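Local coordinates for protein probable CoA-transferase alpha subunit (Rhodococcus jostii, PDB 6COJ) that probably works as the alpha subunit of a CoA-transferase-family enzyme, holding a CoA thioester with a spirocyclic acyl group in its pocket, at residues V65-P70 / D204-A209; K83-F88 / R146-E151; D98-K103 / Q279-F284; L124-A127 / F133-I136. The protein carries 1 engineered substitution. All blocks are in the same frame, centred on the assembly; numbering follows the deposited sequence.

Interaction 1: V65-P70 / D204-A209; sequences VTYGGP and DLYCAA
Y206 reaches from its helix to V65, T66 and Y67, where the chain leaves a central strand and turns a corner. The backbones stay well apart, with V65 CA and Y206 CA 9.1 Å from each other, and the phenol spans the gap. From CB, which points toward the other segment, CG lies beside the backbone N and anti to the carbonyl carbon (chi1 -81°), aiming the ring away from the helix. At the next level CE1 meets the V65 carbonyl, 3.5 Å from V65 O, and lies 4.3 Å from V65 CG1. CZ sits deeper and also has L124 against it. The hydroxyl ends over the corner, Y206 OH being 3.3 Å from T66 CA and 3.9 Å from Y67 CD2. This corner follows strand 62-65 of the parallel, Rossmann-like sheet, and G69 sits at the N-cap position of helix 70-77. In such open alpha/beta folds the loops at the carboxyl ends of the strands commonly line the binding site, and here the Y67 side chain lies about 6 Å from the bound CoA thioester. A water within this buried contact joins the two segments: it accepts from Y206 OH at 2.8 Å and from Y67 N at 2.9 Å, so one molecule bridges the phenol and the amide. The Y67 ring and the Y206 side chain are set aslant. The far end of Y67 is held elsewhere, its OH hydrogen-bonded to the backbone oxygen of A117, a pocket residue, while T66 OG1 pairs with D71 in the helix that follows.

Interaction 2: K83-F88 / R146-E151; sequences KAYYGF and RFWGDE. With F8G (S-{(3R,5R,9R)-1-[(2R,3S,4R,5R)-5-(6-amino-9H-purin-9-yl)-4-hydroxy-3-(phosphonooxy)tetrahydrofuran-2-yl]-3,5,9-trihydroxy-8,8-dimethyl-3,5-dioxido-10,14-dioxo-2,4,6-trioxa-11,15-diaza-3lambda~5~,5lambda~5~-diphosphaheptadecan-17-yl} (5R,10R)-7-hydroxy-10-methyl-2-oxo-1-oxaspiro[4.5]dec-6-ene-6-carbothioate (non-preferred name)), chain E.
Y85 and W148 mark the closest approach of the two backbones, their CA atoms 9.9 Å apart, so side chains alone make this contact. Strand 83-86 is extended, with K83 and Y85 reaching the other segment; opposite it helix 144-148 ends, G149 breaks away with positive phi (53°), and a 3-10 turn follows, from which E151 extends toward the tips of K83 and Y85. K83, its CG anti to the backbone N (chi1 -170°) and its chain stretched beyond, sends NZ to E151 OE1 in a 3.1 Å salt bridge, on the syn side of the carboxylate but tilted out of its plane. The same NZ donates to Y85 OH at 3.0 Å. Y85 OH in turn donates a hydrogen bond to the syn lone pair of E151 OE2, at a short 2.5 Å, closing a triangle of three polar groups. Further back, the Y85 edge faces the six-membered ring of W148 in an offset edge-to-face pair, planes at 74°, with Y85 CE2 3.6 Å from W148 CH2. A phenylalanine in place of Y85 could keep the ring pair but would probably leave E151 OE2 without its hydroxyl donor and K83 NZ with one acceptor fewer. Past the strand, F88 belongs to the ligand pocket, F88 CD2 lying 3.2 Å from OAN of the bound thioester. R113 of strand 111-114 adds a second salt bridge to E151 OE1, and W148 NE1 donates to the E114 backbone. Strand 83-86 runs between strands 62-65 and 111-114 of the parallel sheet, while W148 also packs on strand 168-173.

Interaction 3: D98-K103 / Q279-F284; sequences DPWFAK and QAWQQF
W100 and W281 meet as an edge-to-face tryptophan pair joining two helices, 99-106 near its start and 278-288. The five-membered ring of W100 and the six-membered ring of W281 have centroids 4.2 Å apart, and the planes stand at 63°. With CG beside the backbone N (chi1 -83°), the W100 indole extends off the helix and brings its NE1–CZ2 edge to W281. W281 instead swings CG anti to the backbone N (chi1 -167°), which presents the flat of its indole to the incoming edge. W100 NE1 stands over the face of W281, 3.3 Å from W281 CH2, and W100 CZ2 comes to 3.4 Å from W281 CG. An alanine at W281 would remove this face and would probably leave the W100 edge without its partner, opening a gap between the helices. L74 and S77 of helix 70-77 pack against W281 as well, and S77 touches W100. D98 is the N-cap of helix 99-106: OD1 accepts from F101 N and, weakly, from W100 N, while OD2 is hydrogen-bonded to Y271 OH. Behind the W281 indole, on the face opposite W100, F284 CB lies 3.9 Å above the ring plane, toward the rim.

Interaction 4: L124-A127 / F133-I136; sequences LEAA and FLPI
L134 lays its isobutyl group over the backbone and methyl of A126, one residue on the flank of a helix meeting the strand that follows it. L134 CD1 reaches in to 3.6 Å from A126 N, while L134 CG rests 3.9 Å from A126 CB. L134 CD1 also touches E125, 3.9 Å from E125 CB. L134 can do this because CG is anti to its carbonyl carbon (chi1 -75°), which turns the branch onto the helix. A126 CB has a second neighbour in the strand backbone, 4.0 Å from F133 C, and the small side chain permits this close approach: A126 CA and F133 CA are 5.7 Å apart. The side chains meet through apolar atoms, although L134 CD1 also lies against the A126 amide. C122, one turn earlier on the helix, touches both L134 and I136, so the packing continues along the strand. Toward the second subunit, another copy of this protein, L134 and P135 both meet its P135. Five residues separate the segments; a short turn links helix 117-128 of the alpha/beta core to strand 133-136, the edge strand, within this chain, of a small antiparallel sheet, and the two pack against each other.

Overall arrangement
From the N terminus, the corner 65-70 comes first, then strand segment 83-88 beside it; G68 and T66 probably hydrogen-bond to F88 and Y85. Segment 98-103, the start of helix 99-106, follows, then helix 124-127 and strand 133-136, which close the short loop of interaction 4. Segment 146-151 closes interaction 2, with interaction 4 nested inside it, and 204-209 closes interaction 1 around both. Helix 279-284 closes interaction 3 last, so interaction 3 crosses interactions 1 and 2 while enclosing interaction 4. Interactions 1 and 4 touch where A209 and Y206 pack on helix 117-128. On opposite sides of the chain's centre, interaction 3 ties late helix 278-288, and interaction 4 strand 133-136 of the antiparallel sheet, to helices of the alpha/beta core.

Interaction 1: V65-P70 / D204-A209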
# COMPACT_ATOMS: atom_id res chain seq x y z
N VAL A 65 2.03 20.56 -2.62
CA VAL A 65 2.40 19.20 -2.99
C VAL A 65 1.19 18.60 -3.70
O VAL A 65 0.11 18.52 -3.11
CB VAL A 65 2.76 18.35 -1.76
CG1 VAL A 65 3.11 16.93 -2.17
CG2 VAL A 65 3.92 18.98 -1.00
N THR A 66 1.36 18.20 -4.96
CA THR A 66 0.17 17.80 -5.71
C THR A 66 0.56 17.02 -6.95
O THR A 66 1.67 17.15 -7.48
CB THR A 66 -0.64 19.04 -6.12
OG1 THR A 66 -1.88 18.63 -6.69
CG2 THR A 66 0.14 19.91 -7.12
N TYR A 67 -0.37 16.18 -7.41
CA TYR A 67 -0.39 15.73 -8.79
C TYR A 67 -1.19 16.78 -9.53
O TYR A 67 -2.43 16.77 -9.51
CB TYR A 67 -1.06 14.36 -8.89
CG TYR A 67 -0.22 13.21 -8.38
CD1 TYR A 67 0.98 12.86 -9.01
CD2 TYR A 67 -0.62 12.46 -7.27
CE1 TYR A 67 1.74 11.77 -8.56
CE2 TYR A 67 0.13 11.37 -6.83
CZ TYR A 67 1.30 11.04 -7.48
OH TYR A 67 2.02 9.94 -7.03
N GLY A 68 -0.49 17.72 -10.16
CA GLY A 68 -1.08 19.01 -10.47
C GLY A 68 -2.06 19.02 -11.63
O GLY A 68 -1.93 18.31 -12.62
N GLY A 69 -3.04 19.91 -11.49
CA GLY A 69 -4.00 20.22 -12.53
C GLY A 69 -4.45 21.66 -12.41
O GLY A 69 -3.65 22.55 -12.08
N PRO A 70 -5.73 21.93 -12.68
CA PRO A 70 -6.22 23.31 -12.59
C PRO A 70 -6.27 23.86 -11.17
O PRO A 70 -6.43 25.08 -11.00
CB PRO A 70 -7.63 23.23 -13.20
CG PRO A 70 -8.06 21.79 -12.92
CD PRO A 70 -6.78 20.98 -13.07
N ASP A 204 -6.22 9.34 0.62
CA ASP A 204 -5.91 8.80 1.94
C ASP A 204 -4.48 9.14 2.35
O ASP A 204 -4.22 9.50 3.50
CB ASP A 204 -6.14 7.29 1.97
CG ASP A 204 -5.37 6.56 0.87
OD1 ASP A 204 -5.28 7.08 -0.26
OD2 ASP A 204 -4.86 5.45 1.13
N LEU A 205 -3.53 9.02 1.41
CA LEU A 205 -2.14 9.33 1.72
C LEU A 205 -1.95 10.82 2.03
O LEU A 205 -1.19 11.17 2.94
CB LEU A 205 -1.23 8.93 0.57
CG LEU A 205 -1.18 7.44 0.22
CD1 LEU A 205 -0.22 7.18 -0.94
CD2 LEU A 205 -0.75 6.66 1.44
N TYR A 206 -2.62 11.70 1.29
CA TYR A 206 -2.52 13.12 1.60
C TYR A 206 -3.00 13.40 3.01
O TYR A 206 -2.34 14.13 3.77
CB TYR A 206 -3.31 13.95 0.58
CG TYR A 206 -2.58 14.20 -0.73
CD1 TYR A 206 -1.53 15.10 -0.79
CD2 TYR A 206 -2.94 13.53 -1.89
CE1 TYR A 206 -0.86 15.35 -1.98
CE2 TYR A 206 -2.27 13.76 -3.09
CZ TYR A 206 -1.23 14.66 -3.12
OH TYR A 206 -0.56 14.90 -4.29
N CYS A 207 -4.13 12.82 3.40
CA CYS A 207 -4.61 13.03 4.76
C CYS A 207 -3.64 12.46 5.78
O CYS A 207 -3.34 13.11 6.80
CB CYS A 207 -5.99 12.42 4.93
SG CYS A 207 -7.28 13.36 4.09
N ALA A 208 -3.12 11.26 5.52
CA ALA A 208 -2.21 10.62 6.47
C ALA A 208 -0.90 11.37 6.62
O ALA A 208 -0.24 11.25 7.66
CB ALA A 208 -1.95 9.16 6.06
N ALA A 209 -0.51 12.15 5.61
CA ALA A 209 0.75 12.89 5.63
C ALA A 209 0.63 14.28 6.25
O ALA A 209 1.65 14.96 6.38
CB ALA A 209 1.29 13.03 4.20
O HOH W 1 -2.77 15.20 -6.05

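Interaction 2: K83-F88 / R146-E151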
# COMPACT_ATOMS: atom_id res chain seq x y z
N LYS A 83 6.53 27.60 -3.77
CA LYS A 83 7.29 26.41 -4.06
C LYS A 83 6.30 25.30 -4.36
O LYS A 83 5.22 25.24 -3.75
CB LYS A 83 8.17 26.05 -2.86
CG LYS A 83 9.20 24.96 -3.10
CD LYS A 83 10.14 24.85 -1.91
CE LYS A 83 11.23 23.81 -2.16
NZ LYS A 83 12.10 23.58 -0.96
N ALA A 84 6.63 24.44 -5.31
CA ALA A 84 5.72 23.38 -5.71
C ALA A 84 6.47 22.06 -5.85
O ALA A 84 7.50 22.01 -6.52
CB ALA A 84 4.99 23.73 -7.02
N TYR A 85 5.92 21.02 -5.21
CA TYR A 85 6.38 19.65 -5.34
C TYR A 85 5.32 18.89 -6.12
O TYR A 85 4.17 18.82 -5.68
CB TYR A 85 6.49 19.02 -3.95
CG TYR A 85 7.58 19.57 -3.05
CD1 TYR A 85 7.44 20.80 -2.42
CD2 TYR A 85 8.74 18.84 -2.82
CE1 TYR A 85 8.45 21.30 -1.60
CE2 TYR A 85 9.74 19.32 -1.99
CZ TYR A 85 9.59 20.56 -1.39
OH TYR A 85 10.56 21.07 -0.56
N TYR A 86 5.68 18.33 -7.28
CA TYR A 86 4.66 17.71 -8.12
C TYR A 86 5.30 16.66 -9.02
O TYR A 86 6.48 16.75 -9.35
CB TYR A 86 3.93 18.76 -8.99
CG TYR A 86 4.88 19.58 -9.84
CD1 TYR A 86 5.46 20.74 -9.35
CD2 TYR A 86 5.25 19.15 -11.11
CE1 TYR A 86 6.35 21.48 -10.11
CE2 TYR A 86 6.16 19.87 -11.87
CZ TYR A 86 6.71 21.02 -11.36
OH TYR A 86 7.61 21.74 -12.11
N GLY A 87 4.48 15.69 -9.43
CA GLY A 87 4.92 14.66 -10.35
C GLY A 87 4.63 15.04 -11.78
O GLY A 87 5.25 14.53 -12.72
N PHE A 88 3.66 15.94 -11.96
CA PHE A 88 3.30 16.47 -13.27
C PHE A 88 2.32 17.60 -13.03
O PHE A 88 1.83 17.79 -11.91
CB PHE A 88 2.64 15.40 -14.15
CG PHE A 88 1.35 14.87 -13.59
CD1 PHE A 88 0.15 15.53 -13.84
CD2 PHE A 88 1.33 13.70 -12.83
CE1 PHE A 88 -1.05 15.06 -13.31
CE2 PHE A 88 0.13 13.22 -12.32
CZ PHE A 88 -1.05 13.89 -12.56
N ARG A 146 18.72 17.35 -10.45
CA ARG A 146 19.02 18.78 -10.60
C ARG A 146 17.91 19.70 -10.14
O ARG A 146 18.17 20.75 -9.69
CB ARG A 146 19.36 19.11 -12.03
CG ARG A 146 20.60 18.48 -12.53
CD ARG A 146 21.39 19.42 -13.42
NE ARG A 146 20.78 19.97 -14.64
CZ ARG A 146 20.51 21.27 -14.80
NH1 ARG A 146 20.05 21.70 -15.95
NH2 ARG A 146 20.66 22.15 -13.80
N PHE A 147 16.66 19.28 -10.31
CA PHE A 147 15.56 20.07 -9.75
C PHE A 147 15.72 20.25 -8.25
O PHE A 147 15.39 21.31 -7.70
CB PHE A 147 14.22 19.38 -10.03
CG PHE A 147 13.64 19.65 -11.39
CD1 PHE A 147 13.26 20.93 -11.77
CD2 PHE A 147 13.42 18.61 -12.28
CE1 PHE A 147 12.72 21.17 -13.01
CE2 PHE A 147 12.87 18.83 -13.52
CZ PHE A 147 12.51 20.12 -13.90
N TRP A 148 16.21 19.22 -7.56
CA TRP A 148 16.26 19.22 -6.10
C TRP A 148 17.61 19.58 -5.52
O TRP A 148 17.68 20.04 -4.38
CB TRP A 148 15.92 17.83 -5.56
CG TRP A 148 14.51 17.41 -5.70
CD1 TRP A 148 13.82 17.19 -6.86
CD2 TRP A 148 13.61 17.09 -4.63
NE1 TRP A 148 12.54 16.76 -6.57
CE2 TRP A 148 12.39 16.70 -5.21
CE3 TRP A 148 13.71 17.12 -3.23
CZ2 TRP A 148 11.29 16.32 -4.45
CZ3 TRP A 148 12.61 16.76 -2.47
CH2 TRP A 148 11.42 16.36 -3.08
N GLY A 149 18.70 19.35 -6.26
CA GLY A 149 20.02 19.52 -5.67
C GLY A 149 20.17 18.74 -4.38
O GLY A 149 19.74 17.59 -4.26
N ASP A 150 20.76 19.39 -3.37
CA ASP A 150 21.09 18.72 -2.12
C ASP A 150 19.87 18.43 -1.26
O ASP A 150 20.01 17.77 -0.22
CB ASP A 150 22.15 19.50 -1.33
CG ASP A 150 22.76 18.67 -0.21
OD1 ASP A 150 23.19 17.52 -0.47
OD2 ASP A 150 22.82 19.17 0.94
N GLU A 151 18.68 18.89 -1.64
CA GLU A 151 17.46 18.49 -0.94
C GLU A 151 17.11 17.03 -1.21
O GLU A 151 16.33 16.45 -0.44
CB GLU A 151 16.29 19.41 -1.34
CG GLU A 151 15.07 19.26 -0.44
CD GLU A 151 13.92 20.18 -0.78
OE1 GLU A 151 14.13 21.23 -1.43
OE2 GLU A 151 12.78 19.85 -0.38
C4 F8G E . 10.04 25.93 -28.01
C5 F8G E . 11.43 25.49 -27.80
C6 F8G E . 12.27 26.29 -26.87
C8 F8G E . 10.43 24.14 -29.20
N1 F8G E . 11.74 27.37 -26.26
N3 F8G E . 9.56 27.02 -27.38
C1' F8G E . 8.11 25.16 -29.34
C2 F8G E . 10.36 27.83 -26.46
C2' F8G E . 7.88 24.80 -30.80
C3' F8G E . 6.46 24.29 -30.76
C4' F8G E . 6.41 23.54 -29.45
C5' F8G E . 6.80 22.10 -29.67
CAA F8G E . 3.63 5.36 -15.35
CAB F8G E . 3.61 6.21 -16.60
CAC F8G E . 3.03 7.43 -16.65
CAD F8G E . 2.03 7.87 -15.59
CAE F8G E . 1.77 6.76 -14.58
CAF F8G E . 3.06 6.10 -14.15
CAG F8G E . 3.39 8.37 -17.72
CAI F8G E . 1.03 7.26 -13.35
CAK F8G E . 0.69 8.42 -16.13
CAL F8G E . 0.60 9.92 -15.79
CAM F8G E . 1.90 10.16 -15.06
CAQ F8G E . 4.56 9.52 -19.90
CAR F8G E . 3.38 9.62 -20.85
CAT F8G E . 3.93 11.04 -22.72
CAU F8G E . 3.61 12.35 -23.41
CAV F8G E . 4.68 12.81 -24.40
CAX F8G E . 3.62 13.96 -26.23
CAY F8G E . 3.30 15.26 -26.92
CAZ F8G E . 4.18 15.49 -28.15
CBA F8G E . 3.93 16.90 -28.67
CBM F8G E . 5.64 15.37 -27.75
CBN F8G E . 3.86 14.52 -29.28
N6 F8G E . 13.56 25.93 -26.63
N7 F8G E . 11.60 24.39 -28.55
N9 F8G E . 9.51 25.07 -28.88
NAS F8G E . 3.34 10.89 -21.54
NAW F8G E . 4.28 14.04 -25.07
O2' F8G E . 8.01 25.94 -31.66
O3' F8G E . 5.56 25.38 -30.60
O4' F8G E . 7.36 24.18 -28.61
O5' F8G E . 5.82 21.47 -30.48
OAH F8G E . 4.14 5.72 -17.57
OAJ F8G E . 2.91 9.50 -17.71
OAN F8G E . 2.33 11.22 -14.65
OAO F8G E . 2.65 8.95 -14.89
OBB F8G E . 4.18 17.78 -27.59
OBD F8G E . 5.19 19.96 -28.56
OBJ F8G E . 4.66 10.19 -23.21
OBK F8G E . 3.28 12.88 -26.69
OBL F8G E . 1.92 15.28 -27.31
OBO F8G E . 4.02 19.98 -26.39
OBP F8G E . 2.60 19.62 -28.42
OBQ F8G E . 4.28 19.46 -30.93
OBR F8G E . 6.71 19.13 -30.42
OCI F8G E . 3.78 26.98 -31.42
OCJ F8G E . 5.77 26.48 -32.82
OCK F8G E . 4.00 24.75 -32.48
PBC F8G E . 3.93 19.36 -27.76
PBE F8G E . 5.47 19.95 -30.14
PCH F8G E . 4.75 25.91 -31.87
SAP F8G E . 4.46 8.02 -18.97

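Interaction 3: D98-K103 / Q279-F284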
# COMPACT_ATOMS: atom_id res chain seq x y z
N ASP A 98 -1.42 23.24 -18.26
CA ASP A 98 -2.16 24.30 -17.59
C ASP A 98 -1.49 25.64 -17.88
O ASP A 98 -0.30 25.81 -17.59
CB ASP A 98 -2.25 24.08 -16.09
CG ASP A 98 -3.06 25.18 -15.41
OD1 ASP A 98 -2.51 26.27 -15.19
OD2 ASP A 98 -4.27 24.97 -15.14
N PRO A 99 -2.22 26.62 -18.43
CA PRO A 99 -1.57 27.86 -18.87
C PRO A 99 -1.15 28.76 -17.73
O PRO A 99 -0.24 29.58 -17.91
CB PRO A 99 -2.65 28.52 -19.74
CG PRO A 99 -3.95 28.02 -19.15
CD PRO A 99 -3.66 26.59 -18.73
N TRP A 100 -1.79 28.66 -16.56
CA TRP A 100 -1.37 29.49 -15.44
C TRP A 100 -0.13 28.93 -14.77
O TRP A 100 0.77 29.69 -14.38
CB TRP A 100 -2.51 29.67 -14.44
CG TRP A 100 -3.45 30.76 -14.82
CD1 TRP A 100 -4.76 30.63 -15.19
CD2 TRP A 100 -3.16 32.16 -14.89
NE1 TRP A 100 -5.30 31.86 -15.48
CE2 TRP A 100 -4.34 32.82 -15.30
CE3 TRP A 100 -2.01 32.92 -14.63
CZ2 TRP A 100 -4.40 34.20 -15.46
CZ3 TRP A 100 -2.08 34.29 -14.80
CH2 TRP A 100 -3.26 34.92 -15.21
N PHE A 101 -0.05 27.61 -14.61
CA PHE A 101 1.20 27.01 -14.19
C PHE A 101 2.32 27.34 -15.17
O PHE A 101 3.43 27.71 -14.76
CB PHE A 101 1.01 25.50 -14.05
CG PHE A 101 2.27 24.75 -13.76
CD1 PHE A 101 2.90 24.87 -12.53
CD2 PHE A 101 2.83 23.92 -14.72
CE1 PHE A 101 4.07 24.18 -12.26
CE2 PHE A 101 4.00 23.21 -14.45
CZ PHE A 101 4.62 23.35 -13.22
N ALA A 102 2.05 27.25 -16.48
CA ALA A 102 3.07 27.58 -17.47
C ALA A 102 3.55 29.02 -17.32
O ALA A 102 4.75 29.30 -17.40
CB ALA A 102 2.54 27.34 -18.88
N LYS A 103 2.61 29.95 -17.10
CA LYS A 103 3.00 31.35 -16.95
C LYS A 103 3.87 31.56 -15.72
O LYS A 103 4.87 32.29 -15.78
CB LYS A 103 1.76 32.24 -16.93
CG LYS A 103 1.16 32.46 -18.31
CD LYS A 103 -0.31 32.87 -18.25
CE LYS A 103 -0.49 34.37 -18.40
NZ LYS A 103 0.13 35.11 -17.28
N GLN A 279 -7.22 40.67 -20.44
CA GLN A 279 -8.62 41.00 -20.66
C GLN A 279 -9.52 39.78 -20.44
O GLN A 279 -10.52 39.85 -19.71
CB GLN A 279 -8.78 41.59 -22.06
CG GLN A 279 -10.21 41.71 -22.57
CD GLN A 279 -10.66 40.48 -23.32
OE1 GLN A 279 -9.86 39.77 -23.93
NE2 GLN A 279 -11.96 40.22 -23.29
N ALA A 280 -9.18 38.65 -21.06
CA ALA A 280 -10.00 37.46 -20.89
C ALA A 280 -10.03 37.00 -19.44
O ALA A 280 -11.05 36.49 -18.97
CB ALA A 280 -9.52 36.35 -21.83
N TRP A 281 -8.94 37.20 -18.71
CA TRP A 281 -8.90 36.71 -17.34
C TRP A 281 -9.71 37.57 -16.37
O TRP A 281 -10.39 37.03 -15.49
CB TRP A 281 -7.46 36.51 -16.87
CG TRP A 281 -7.45 35.73 -15.61
CD1 TRP A 281 -7.12 36.18 -14.37
CD2 TRP A 281 -7.86 34.36 -15.43
NE1 TRP A 281 -7.26 35.19 -13.44
CE2 TRP A 281 -7.72 34.06 -14.07
CE3 TRP A 281 -8.33 33.37 -16.31
CZ2 TRP A 281 -8.03 32.80 -13.55
CZ3 TRP A 281 -8.63 32.12 -15.79
CH2 TRP A 281 -8.48 31.85 -14.43
N GLN A 282 -9.66 38.91 -16.50
CA GLN A 282 -10.50 39.77 -15.67
C GLN A 282 -11.97 39.40 -15.79
O GLN A 282 -12.72 39.42 -14.82
CB GLN A 282 -10.31 41.24 -16.08
CG GLN A 282 -11.21 42.24 -15.35
CD GLN A 282 -12.47 42.61 -16.14
OE1 GLN A 282 -12.49 42.56 -17.37
NE2 GLN A 282 -13.52 43.00 -15.42
N GLN A 283 -12.39 39.07 -17.02
CA GLN A 283 -13.79 38.72 -17.24
C GLN A 283 -14.11 37.37 -16.61
O GLN A 283 -15.18 37.21 -16.00
CB GLN A 283 -14.07 38.67 -18.74
CG GLN A 283 -15.55 38.60 -19.08
CD GLN A 283 -16.36 39.64 -18.33
OE1 GLN A 283 -17.11 39.31 -17.41
NE2 GLN A 283 -16.19 40.90 -18.71
N PHE A 284 -13.21 36.40 -16.73
CA PHE A 284 -13.40 35.13 -16.06
C PHE A 284 -13.49 35.32 -14.55
O PHE A 284 -14.37 34.76 -13.90
CB PHE A 284 -12.25 34.19 -16.42
CG PHE A 284 -12.43 32.78 -15.93
CD1 PHE A 284 -12.01 32.42 -14.66
CD2 PHE A 284 -13.02 31.82 -16.74
CE1 PHE A 284 -12.17 31.12 -14.20
CE2 PHE A 284 -13.18 30.51 -16.29
CZ PHE A 284 -12.76 30.16 -15.02

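Interaction 4: L124-A127 / F133-I136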
# COMPACT_ATOMS: atom_id res chain seq x y z
N LEU A 124 4.69 10.71 0.24
CA LEU A 124 3.51 10.75 1.10
C LEU A 124 3.46 9.52 2.00
O LEU A 124 3.11 9.63 3.18
CB LEU A 124 2.24 10.85 0.26
CG LEU A 124 2.05 12.14 -0.53
CD1 LEU A 124 0.86 11.98 -1.47
CD2 LEU A 124 1.82 13.32 0.42
N GLU A 125 3.83 8.36 1.46
CA GLU A 125 3.89 7.15 2.28
C GLU A 125 4.91 7.29 3.41
O GLU A 125 4.68 6.81 4.53
CB GLU A 125 4.22 5.94 1.39
CG GLU A 125 3.03 5.43 0.60
CD GLU A 125 3.40 4.35 -0.40
OE1 GLU A 125 4.59 4.27 -0.79
OE2 GLU A 125 2.51 3.57 -0.79
N ALA A 126 6.06 7.91 3.13
CA ALA A 126 7.05 8.11 4.18
C ALA A 126 6.48 8.98 5.29
O ALA A 126 6.58 8.65 6.48
CB ALA A 126 8.34 8.70 3.61
N ALA A 127 5.84 10.09 4.92
CA ALA A 127 5.21 10.95 5.92
C ALA A 127 4.13 10.22 6.70
O ALA A 127 4.04 10.36 7.92
CB ALA A 127 4.64 12.20 5.24
N PHE A 133 12.50 9.05 5.27
CA PHE A 133 12.68 8.79 3.85
C PHE A 133 12.16 7.40 3.56
O PHE A 133 11.98 6.57 4.46
CB PHE A 133 14.16 8.86 3.46
CG PHE A 133 14.95 7.65 3.92
CD1 PHE A 133 15.42 7.57 5.22
CD2 PHE A 133 15.19 6.59 3.06
CE1 PHE A 133 16.12 6.46 5.66
CE2 PHE A 133 15.89 5.47 3.50
CZ PHE A 133 16.35 5.41 4.80
N LEU A 134 11.96 7.13 2.27
CA LEU A 134 11.84 5.77 1.76
C LEU A 134 12.71 5.68 0.52
O LEU A 134 12.80 6.65 -0.25
CB LEU A 134 10.39 5.41 1.39
CG LEU A 134 9.43 5.14 2.56
CD1 LEU A 134 7.99 5.07 2.09
CD2 LEU A 134 9.84 3.84 3.27
N PRO A 135 13.37 4.55 0.30
CA PRO A 135 14.22 4.40 -0.89
C PRO A 135 13.35 4.12 -2.10
O PRO A 135 12.30 3.49 -2.01
CB PRO A 135 15.06 3.16 -0.56
CG PRO A 135 14.14 2.34 0.33
CD PRO A 135 13.40 3.35 1.16
N ILE A 136 13.83 4.58 -3.26
CA ILE A 136 13.11 4.38 -4.51
C ILE A 136 14.11 4.47 -5.64
O ILE A 136 15.12 5.18 -5.55
CB ILE A 136 11.95 5.39 -4.65
CG1 ILE A 136 11.05 5.06 -5.85
CG2 ILE A 136 12.47 6.81 -4.79
CD1 ILE A 136 9.67 5.76 -5.83